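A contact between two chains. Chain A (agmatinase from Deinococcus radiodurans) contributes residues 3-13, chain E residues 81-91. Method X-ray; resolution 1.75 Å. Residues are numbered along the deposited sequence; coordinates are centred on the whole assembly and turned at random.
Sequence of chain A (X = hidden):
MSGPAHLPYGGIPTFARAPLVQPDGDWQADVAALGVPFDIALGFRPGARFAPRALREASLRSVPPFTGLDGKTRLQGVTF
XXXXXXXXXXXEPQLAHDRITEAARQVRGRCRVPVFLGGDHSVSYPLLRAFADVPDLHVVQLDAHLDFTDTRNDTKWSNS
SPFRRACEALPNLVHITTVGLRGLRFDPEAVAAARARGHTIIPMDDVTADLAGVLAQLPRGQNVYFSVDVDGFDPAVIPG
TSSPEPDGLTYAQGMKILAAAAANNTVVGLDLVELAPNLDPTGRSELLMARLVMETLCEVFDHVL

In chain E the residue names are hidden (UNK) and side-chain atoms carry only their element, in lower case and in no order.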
# COMPACT_ATOMS: atom_id res chain seq x y z
N GLY A 3 -11.21 -3.23 -36.91
CA GLY A 3 -10.05 -4.03 -36.43
C GLY A 3 -10.03 -4.19 -34.92
O GLY A 3 -10.84 -3.57 -34.23
N PRO A 4 -9.12 -5.02 -34.38
CA PRO A 4 -9.03 -5.24 -32.94
C PRO A 4 -8.65 -3.96 -32.18
O PRO A 4 -7.87 -3.14 -32.68
CB PRO A 4 -7.97 -6.33 -32.82
CG PRO A 4 -7.07 -6.04 -33.98
CD PRO A 4 -8.06 -5.76 -35.09
N ALA A 5 -9.19 -3.81 -30.98
CA ALA A 5 -8.92 -2.64 -30.15
C ALA A 5 -8.23 -3.03 -28.85
O ALA A 5 -8.56 -4.05 -28.24
CB ALA A 5 -10.22 -1.90 -29.84
N HIS A 6 -7.27 -2.21 -28.43
CA HIS A 6 -6.53 -2.45 -27.19
C HIS A 6 -7.47 -2.54 -25.99
O HIS A 6 -8.56 -1.97 -26.00
CB HIS A 6 -5.54 -1.30 -26.92
CG HIS A 6 -4.23 -1.44 -27.64
ND1 HIS A 6 -3.38 -2.51 -27.43
CD2 HIS A 6 -3.62 -0.63 -28.53
CE1 HIS A 6 -2.30 -2.35 -28.17
NE2 HIS A 6 -2.42 -1.22 -28.85
N LEU A 7 -7.02 -3.27 -24.97
CA LEU A 7 -7.77 -3.39 -23.73
C LEU A 7 -7.27 -2.18 -22.94
O LEU A 7 -6.30 -1.55 -23.35
CB LEU A 7 -7.40 -4.68 -22.99
CG LEU A 7 -8.00 -6.01 -23.49
CD1 LEU A 7 -9.49 -6.03 -23.23
CD2 LEU A 7 -7.70 -6.19 -24.96
N PRO A 8 -7.92 -1.85 -21.82
CA PRO A 8 -7.48 -0.69 -21.02
C PRO A 8 -6.00 -0.68 -20.64
O PRO A 8 -5.38 0.38 -20.56
CB PRO A 8 -8.39 -0.77 -19.79
CG PRO A 8 -9.65 -1.34 -20.35
CD PRO A 8 -9.13 -2.45 -21.24
N TYR A 9 -5.43 -1.86 -20.40
CA TYR A 9 -4.02 -1.94 -20.01
C TYR A 9 -3.04 -1.95 -21.18
O TYR A 9 -1.83 -2.04 -20.98
CB TYR A 9 -3.79 -3.18 -19.15
CG TYR A 9 -4.36 -4.46 -19.73
CD1 TYR A 9 -5.69 -4.80 -19.54
CD2 TYR A 9 -3.56 -5.33 -20.48
CE1 TYR A 9 -6.22 -5.98 -20.06
CE2 TYR A 9 -4.08 -6.51 -21.01
CZ TYR A 9 -5.41 -6.82 -20.79
OH TYR A 9 -5.93 -7.99 -21.29
N GLY A 10 -3.55 -1.86 -22.40
CA GLY A 10 -2.67 -1.87 -23.55
C GLY A 10 -2.56 -0.55 -24.30
O GLY A 10 -3.50 0.26 -24.30
N GLY A 11 -1.41 -0.34 -24.93
CA GLY A 11 -1.19 0.87 -25.70
C GLY A 11 -0.60 2.03 -24.90
O GLY A 11 -0.53 1.98 -23.67
N ILE A 12 -0.17 3.06 -25.62
CA ILE A 12 0.39 4.24 -24.98
C ILE A 12 -0.76 5.06 -24.41
O ILE A 12 -1.71 5.39 -25.12
CB ILE A 12 1.15 5.12 -26.00
CG1 ILE A 12 2.22 4.29 -26.72
CG2 ILE A 12 1.79 6.30 -25.28
CD1 ILE A 12 3.26 3.69 -25.79
N PRO A 13 -0.70 5.40 -23.12
CA PRO A 13 -1.78 6.18 -22.54
C PRO A 13 -1.86 7.66 -22.94
O PRO A 13 -1.07 8.48 -22.47
CB PRO A 13 -1.56 6.00 -21.04
CG PRO A 13 -0.08 5.91 -20.94
CD PRO A 13 0.28 5.00 -22.10
N UNK E 81 12.60 4.55 -31.19
CA UNK E 81 11.20 4.61 -31.60
C UNK E 81 10.41 3.71 -30.66
O UNK E 81 10.96 2.75 -30.11
c UNK E 81 11.05 4.13 -33.04
N UNK E 82 9.13 4.02 -30.46
CA UNK E 82 8.27 3.20 -29.61
C UNK E 82 7.11 2.75 -30.48
O UNK E 82 6.29 3.57 -30.90
o UNK E 82 6.41 2.12 -27.80
c UNK E 82 7.04 3.11 -27.39
c UNK E 82 7.75 4.00 -28.41
o UNK E 82 7.10 3.42 -26.18
N UNK E 83 7.03 1.45 -30.75
CA UNK E 83 5.99 0.90 -31.60
C UNK E 83 4.70 0.56 -30.87
O UNK E 83 3.84 -0.13 -31.42
c UNK E 83 6.52 -0.33 -32.33
N UNK E 84 4.56 1.03 -29.64
CA UNK E 84 3.36 0.75 -28.87
C UNK E 84 3.27 -0.70 -28.42
O UNK E 84 4.29 -1.37 -28.27
N UNK E 85 2.05 -1.18 -28.20
CA UNK E 85 1.84 -2.56 -27.76
C UNK E 85 1.13 -3.42 -28.80
O UNK E 85 0.39 -2.91 -29.65
o UNK E 85 2.88 -1.86 -25.28
o UNK E 85 0.90 -1.56 -24.36
c UNK E 85 0.97 -2.61 -26.50
c UNK E 85 1.63 -1.96 -25.30
N UNK E 86 1.35 -4.72 -28.71
CA UNK E 86 0.68 -5.66 -29.60
C UNK E 86 -0.78 -5.60 -29.15
O UNK E 86 -1.07 -5.56 -27.95
c UNK E 86 2.68 -7.16 -29.82
c UNK E 86 0.38 -8.08 -30.21
c UNK E 86 1.21 -7.09 -29.40
N UNK E 87 -1.71 -5.55 -30.10
CA UNK E 87 -3.12 -5.52 -29.74
C UNK E 87 -3.51 -6.96 -29.45
O UNK E 87 -3.64 -7.78 -30.37
c UNK E 87 -3.99 -4.96 -30.88
c UNK E 87 -5.46 -5.03 -30.49
c UNK E 87 -4.34 -2.86 -32.33
c UNK E 87 -3.59 -3.50 -31.17
N UNK E 88 -3.67 -7.28 -28.18
CA UNK E 88 -3.98 -8.63 -27.76
C UNK E 88 -5.46 -8.87 -27.54
O UNK E 88 -6.20 -7.96 -27.18
c UNK E 88 -1.28 -8.71 -24.94
c UNK E 88 -1.72 -8.77 -26.40
c UNK E 88 -3.24 -8.96 -26.45
c UNK E 88 -1.02 -9.89 -27.14
N UNK E 89 -5.91 -10.11 -27.77
CA UNK E 89 -7.32 -10.45 -27.58
C UNK E 89 -7.44 -10.86 -26.11
O UNK E 89 -6.43 -10.91 -25.41
c UNK E 89 -6.20 -12.37 -28.31
c UNK E 89 -5.18 -11.24 -28.38
c UNK E 89 -7.51 -11.64 -28.50
N UNK E 90 -8.65 -11.11 -25.64
CA UNK E 90 -8.82 -11.58 -24.27
C UNK E 90 -8.74 -13.09 -24.40
O UNK E 90 -9.33 -13.65 -25.33
o UNK E 90 -10.19 -9.76 -23.41
c UNK E 90 -10.18 -11.15 -23.71
N UNK E 91 -8.01 -13.75 -23.51
CA UNK E 91 -7.84 -15.20 -23.59
C UNK E 91 -7.22 -15.51 -24.95
O UNK E 91 -6.26 -14.85 -25.37
c UNK E 91 -9.06 -16.32 -20.98
c UNK E 91 -9.91 -15.73 -22.10
c UNK E 91 -9.19 -15.92 -23.44
c UNK E 91 -11.28 -16.39 -22.14
O HOH W 1 -8.48 -6.75 -28.30
O HOH W 2 -3.13 -5.05 -26.16
O HOH W 3 -0.18 0.57 -29.30
O HOH W 4 1.33 -1.09 -21.97
O HOH W 5 -8.29 -9.72 -21.12
O HOH W 6 -4.89 -9.19 -23.37

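Position 81 carries a single side-chain carbon and lies out of reach of chain A; one carbon means Ala E81. Position 82 has two carbons, the second bearing two oxygens, which is a carboxylate one carbon from CA: Asp E82. Its CB points toward chain A, and OD2 lies 3.9 Å from Ile A12 CD1. Position 83 again shows one carbon, directed away from the contact, and is Ala E83.

Position 84 has no side-chain atoms and is Gly E84. Its phi of 71° favours glycine in its own right, and its N donates a hydrogen bond to Asp E82 OD1 (2.8 Å), closing the backbone onto the preceding carboxylate. Its CA lies 4.3 Å from Ile A12 CD1.

Position 85 repeats the pattern of two carbons with two terminal oxygens, and one of those oxygens lies 2.7 Å from Gly A11 N. This is Asp E85, with chi1 in the m well, and the oxygen is OD2. The N-H...OD2 angle of 152° supports a hydrogen bond, the one direct hydrogen bond across the contact that the geometry settles.

Position 86 has three carbons, one carrying the other two: a fork directly at CB, hence Val E86. The side chain points away, and it is the backbone O that approaches chain A, 3.4 Å from His A6 CE1. Position 87 has four carbons, forked at the first, with one arm two carbons long, as in Ile E87. CG1 sits 3.6 Å from the centroid of the His A6 ring and 20° off the ring normal, a CH-pi contact over the face, while CG2 comes 3.7 Å from Pro A4 CB.

Position 88 also has four carbons, but the fork is at the second, which gives Leu E88. Here the backbone makes the close approach, with O 3.2 Å from Leu A7 CD2. At position 89 three carbons close a ring onto the backbone N, so it is Pro E89, its CB pointing away. Position 90 has one carbon and then one oxygen, Ser E90; OG is 3.8 Å from Leu A7 CD1. Position 91 has four carbons forked at the second, and is Leu E91, out of reach.

The contact combines a direct polar anchor, an apolar cover and bridging water. The type I turn from Leu A7 to Gly A10, closed by Gly A10 N to Leu A7 O at 2.9 Å, leads into Gly A11, whose N meets the Asp E85 carboxylate. The His A6 ring is held by different means at face and edge: Ile E87 covers one face, while the carbonyl oxygens of Asp E85 and Val E86 lie at the edge, near the ring plane. Water 2 joins His A6 ND1 (2.9 Å) to Leu E88 N (3.1 Å), and water 3 joins His A6 NE2 (2.9 Å) to Asp E85 N (3.0 Å). Water 1 donates to both Ala A5 O (2.7 Å) and Leu E88 O (2.8 Å), so two carbonyls that could not bond each other are linked.

Chain E (81-91) ADAGDVILPSL
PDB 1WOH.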